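Local coordinates for protein Sam-dependent methyltransferases (Streptomyces davawensis jcm 4913, PDB 4D7K) that uses S-adenosyl methionine to methylate 8-amino-8-demethyl-D-riboflavin twice, giving the antibiotic roseoflavin, and works as a homodimer, at the interface of chains A and B. Numbering follows the deposited sequence. Chains: chain A/B, Sam-dependent methyltransferases.

Contact 1: the interface of chains A and B. Residues chain A 104, 108, 117, 162, 298, 301; chain B 21, 25.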
loop_
_atom_site.group_PDB
_atom_site.type_symbol
_atom_site.label_atom_id
_atom_site.label_comp_id
_atom_site.label_asym_id
_atom_site.label_seq_id
_atom_site.Cartn_x
_atom_site.Cartn_y
_atom_site.Cartn_z
ATOM N N MET A 104 12.785 -1.246 5.632
ATOM C CA MET A 104 11.899 -0.587 4.679
ATOM C C MET A 104 10.433 -0.945 4.927
ATOM O O MET A 104 9.533 -0.169 4.609
ATOM C CB MET A 104 12.288 -0.948 3.244
ATOM C CG MET A 104 11.869 -2.342 2.820
ATOM S SD MET A 104 12.050 -2.614 1.049
ATOM C CE MET A 104 13.825 -2.459 0.860
ATOM N N PHE A 108 8.240 3.038 6.559
ATOM C CA PHE A 108 7.264 3.756 5.741
ATOM C C PHE A 108 5.826 3.538 6.201
ATOM O O PHE A 108 4.889 4.055 5.592
ATOM C CB PHE A 108 7.418 3.354 4.269
ATOM C CG PHE A 108 8.728 3.777 3.677
ATOM C CD1 PHE A 108 8.899 5.064 3.193
ATOM C CD2 PHE A 108 9.802 2.906 3.649
ATOM C CE1 PHE A 108 10.110 5.467 2.670
ATOM C CE2 PHE A 108 11.017 3.302 3.128
ATOM C CZ PHE A 108 11.171 4.584 2.635
ATOM N N TYR A 117 2.874 10.975 4.264
ATOM C CA TYR A 117 2.381 10.558 2.953
ATOM C C TYR A 117 0.895 10.893 2.783
ATOM O O TYR A 117 0.411 11.050 1.664
ATOM C CB TYR A 117 2.635 9.060 2.737
ATOM C CG TYR A 117 4.083 8.759 2.416
ATOM C CD1 TYR A 117 5.041 8.717 3.422
ATOM C CD2 TYR A 117 4.495 8.547 1.109
ATOM C CE1 TYR A 117 6.366 8.464 3.134
ATOM C CE2 TYR A 117 5.817 8.290 0.811
ATOM C CZ TYR A 117 6.748 8.250 1.828
ATOM O OH TYR A 117 8.067 7.996 1.536
ATOM N N PHE A 162 17.909 -0.638 0.512
ATOM C CA PHE A 162 17.783 -0.082 -0.833
ATOM C C PHE A 162 19.123 -0.117 -1.566
ATOM O O PHE A 162 19.173 -0.346 -2.772
ATOM C CB PHE A 162 17.249 1.352 -0.780
ATOM C CG PHE A 162 15.796 1.448 -0.400
ATOM C CD1 PHE A 162 14.855 0.611 -0.975
ATOM C CD2 PHE A 162 15.373 2.375 0.535
ATOM C CE1 PHE A 162 13.518 0.701 -0.624
ATOM C CE2 PHE A 162 14.040 2.469 0.889
ATOM C CZ PHE A 162 13.114 1.630 0.309
ATOM N N LEU A 298 9.056 6.971 -7.357
ATOM C CA LEU A 298 9.885 7.075 -6.156
ATOM C C LEU A 298 10.234 8.515 -5.789
ATOM O O LEU A 298 10.684 8.778 -4.676
ATOM C CB LEU A 298 11.179 6.273 -6.319
ATOM C CG LEU A 298 11.091 4.749 -6.419
ATOM C CD1 LEU A 298 12.491 4.154 -6.381
ATOM C CD2 LEU A 298 10.227 4.154 -5.310
ATOM N N ASP A 301 8.793 9.989 -2.488
ATOM C CA ASP A 301 9.552 9.973 -1.238
ATOM C C ASP A 301 10.254 11.303 -0.989
ATOM O O ASP A 301 10.213 11.840 0.115
ATOM C CB ASP A 301 10.583 8.841 -1.253
ATOM C CG ASP A 301 9.945 7.464 -1.181
ATOM O OD1 ASP A 301 8.822 7.341 -0.647
ATOM O OD2 ASP A 301 10.575 6.496 -1.655
ATOM N N ASN B 21 6.372 -2.160 -0.851
ATOM C CA ASN B 21 6.824 -0.822 -0.490
ATOM C C ASN B 21 6.493 0.186 -1.587
ATOM O O ASN B 21 6.039 1.294 -1.311
ATOM C CB ASN B 21 8.327 -0.828 -0.212
ATOM C CG ASN B 21 8.829 0.498 0.324
ATOM O OD1 ASN B 21 9.442 1.285 -0.400
ATOM N ND2 ASN B 21 8.580 0.747 1.603
ATOM N N LYS B 25 3.328 3.480 -1.980
ATOM C CA LYS B 25 3.486 4.833 -2.509
ATOM C C LYS B 25 2.493 5.134 -3.627
ATOM O O LYS B 25 1.916 6.220 -3.679
ATOM C CB LYS B 25 4.912 5.036 -3.018
ATOM C CG LYS B 25 5.980 4.667 -2.007
ATOM C CD LYS B 25 7.368 4.814 -2.610
ATOM C CE LYS B 25 8.413 4.137 -1.746
ATOM N NZ LYS B 25 8.347 4.595 -0.328
#
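B:Lys25 reaches from helix 13-35 of one subunit to the carboxylate of A:Asp301 in the other, in a part of the two-fold dimer interface. It loses the most surface in this patch, and a lysine suits the place because its long chain can bring a charge across the boundary while its methylenes pack against A:Leu298 and flank the carboxylate. CD and CE run beside A:Leu298, whose CD2 touches CD at 4.0 Å. The chain then bends at its last torsion (chi4 -53°), which turns NZ aside to two different partners. One is A:Asp301: NZ gives a hydrogen bond and salt bridge of 2.8 Å to OD1, on the syn lone pair, the lysine and aspartate side chains crossing at about a right angle. The other is the ring of A:Phe108, over whose face the ammonium nitrogen sits 3.9 Å from the centroid, displaced toward the CD1-CE1 side, a cation-pi contact that an aromatic carbon face can offer without adding a second negative charge.

One helical turn earlier, B:Asn21 has CG anti to its backbone nitrogen (chi1 -173°), and its amide enters a group of chain A side chains. ND2 lies 3.3 Å from the backbone O of A:Met104 and also above the CD2 side of the A:Phe108 ring, on the face that B:Lys25 NZ occupies, ring and amide planes being 70° apart. OD1 faces the CZ corner of the A:Phe162 ring, 3.8 Å from CZ. Asparagine suits the place, being short and polar at both ends of its amide.

A:Tyr117 is the second-shell support: its phenol donates to OD1 of A:Asp301 from above the carboxylate plane in a bond modelled unusually short, and OD1 is shared by A:Tyr117 OH and B:Lys25 NZ.

Contact 2: the interface of chains A and B. Residues chain A 299, 302-303, 306, 308-309; chain B 62, 65.
B:Arg65, on helix 60-72, threads between A:Asp299 and A:Leu303 of helix 293-305 and A:Glu309 in the loop that follows, and gives up far more surface than any other residue in this part of the dimer interface. Its CB begins in an apolar contact, 3.8 Å from CD1 of A:Leu303, the two side chains sliding past each other in opposite directions. CG continues past the carboxylate of A:Asp299, with OD2 its nearest neighbour across the boundary. At CD the partner changes: OE2 of A:Glu309 lies 3.3 Å away. Here the chain bends (chi3 58°), a turn that swings the guanidinium back toward the aspartate.

NE then donates to OD2 of A:Asp299 at 3.0 Å, a hydrogen bond and salt bridge in which the oxygen is met from above the carboxylate plane and lies tilted from that of the guanidinium. The two flat groups are nonetheless nearly parallel, 14° apart, and NH2 adds a weak bond to the other oxygen, OD1. CZ and the planar group around it are layered between aliphatic carbons: CG of A:Leu303 covers the centre of one face, while CG of A:Glu309 lies 3.4 Å above the opposite face, toward its rim. Arginine fits such a slot because its faces tolerate carbon and its rim carries the donors. At the tip, NH1 of B:Arg65 forms a salt bridge of 3.5 Å with OE2 of A:Glu309. CB of A:Met302 lies in the guanidinium plane, at its edge beside NH2.

B:Arg62, one turn earlier, sends an extended chain to the end of helix 293-305, where backbone carbonyls run short of helical partners and a cation would be favoured. Its NH1 donates a 3.1 Å hydrogen bond to O of A:Leu303, in the carbonyl plane on a lone pair, with a C=O...N angle of 126°.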
loop_
_atom_site.group_PDB
_atom_site.type_symbol
_atom_site.label_atom_id
_atom_site.label_comp_id
_atom_site.label_asym_id
_atom_site.label_seq_id
_atom_site.Cartn_x
_atom_site.Cartn_y
_atom_site.Cartn_z
ATOM N N ASP A 299 10.032 9.449 -6.715
ATOM C CA ASP A 299 10.260 10.859 -6.407
ATOM C C ASP A 299 9.248 11.345 -5.371
ATOM O O ASP A 299 9.417 12.412 -4.777
ATOM C CB ASP A 299 10.180 11.724 -7.668
ATOM C CG ASP A 299 10.678 13.152 -7.431
ATOM O OD1 ASP A 299 11.557 13.343 -6.565
ATOM O OD2 ASP A 299 10.196 14.083 -8.107
ATOM N N MET A 302 10.896 11.826 -2.027
ATOM C CA MET A 302 11.577 13.112 -1.947
ATOM C C MET A 302 10.585 14.223 -1.652
ATOM O O MET A 302 10.876 15.141 -0.894
ATOM C CB MET A 302 12.317 13.403 -3.253
ATOM C CG MET A 302 13.253 12.293 -3.682
ATOM S SD MET A 302 14.874 12.471 -2.930
ATOM C CE MET A 302 15.439 13.946 -3.785
ATOM N N LEU A 303 9.406 14.124 -2.254
ATOM C CA LEU A 303 8.369 15.138 -2.106
ATOM C C LEU A 303 7.782 15.137 -0.697
ATOM O O LEU A 303 7.451 16.185 -0.149
ATOM C CB LEU A 303 7.267 14.902 -3.140
ATOM C CG LEU A 303 6.436 16.089 -3.616
ATOM C CD1 LEU A 303 5.894 15.794 -4.998
ATOM C CD2 LEU A 303 5.297 16.361 -2.657
ATOM N N VAL A 306 11.788 14.989 2.292
ATOM C CA VAL A 306 12.835 16.003 2.315
ATOM C C VAL A 306 12.545 17.206 1.420
ATOM O O VAL A 306 11.567 17.225 0.673
ATOM C CB VAL A 306 14.182 15.401 1.906
ATOM C CG1 VAL A 306 14.579 14.311 2.886
ATOM C CG2 VAL A 306 14.100 14.853 0.500
ATOM N N GLY A 308 15.008 18.566 -0.618
ATOM C CA GLY A 308 15.837 18.448 -1.802
ATOM C C GLY A 308 15.095 17.886 -3.002
ATOM O O GLY A 308 14.020 17.298 -2.866
ATOM N N GLU A 309 15.685 18.055 -4.183
ATOM C CA GLU A 309 15.045 17.647 -5.426
ATOM C C GLU A 309 16.052 17.064 -6.424
ATOM O O GLU A 309 17.227 17.430 -6.423
ATOM C CB GLU A 309 14.317 18.843 -6.042
ATOM C CG GLU A 309 13.305 18.492 -7.118
ATOM C CD GLU A 309 12.579 19.714 -7.651
ATOM O OE1 GLU A 309 13.011 20.845 -7.344
ATOM O OE2 GLU A 309 11.576 19.546 -8.376
ATOM N N ARG B 62 5.729 21.337 -7.759
ATOM C CA ARG B 62 5.431 20.135 -6.992
ATOM C C ARG B 62 4.200 19.404 -7.521
ATOM O O ARG B 62 4.053 18.197 -7.307
ATOM C CB ARG B 62 5.256 20.480 -5.515
ATOM C CG ARG B 62 6.577 20.801 -4.838
ATOM C CD ARG B 62 6.449 20.964 -3.336
ATOM N NE ARG B 62 7.731 20.728 -2.679
ATOM C CZ ARG B 62 7.967 19.717 -1.850
ATOM N NH1 ARG B 62 7.000 18.860 -1.558
ATOM N NH2 ARG B 62 9.166 19.571 -1.302
ATOM N N ARG B 65 5.438 17.101 -10.266
ATOM C CA ARG B 65 6.087 15.904 -9.742
ATOM C C ARG B 65 5.062 14.854 -9.317
ATOM O O ARG B 65 5.282 13.650 -9.477
ATOM C CB ARG B 65 7.002 16.275 -8.576
ATOM C CG ARG B 65 8.169 17.160 -8.993
ATOM C CD ARG B 65 8.897 17.726 -7.792
ATOM N NE ARG B 65 9.402 16.669 -6.924
ATOM C CZ ARG B 65 10.087 16.882 -5.804
ATOM N NH1 ARG B 65 10.353 18.120 -5.412
ATOM N NH2 ARG B 65 10.505 15.855 -5.079
#

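The C-alpha centres of contact 1 and contact 2 lie about 13 Å apart, joined on chain A by helix 293-305, which supplies residues to both. Chain B answers with two different helices, 13-35 in contact 1 and 60-72 in contact 2, both from the O-methyltransferase dimerisation domain. Thus one helix of the catalytic domain meets two elements of the partner's dimerisation domain, with chain A acids receiving chain B bases at each. Because the homodimer is two-fold symmetric, both contacts recur with the chains exchanged, and together they would help fix each catalytic domain relative to its partner.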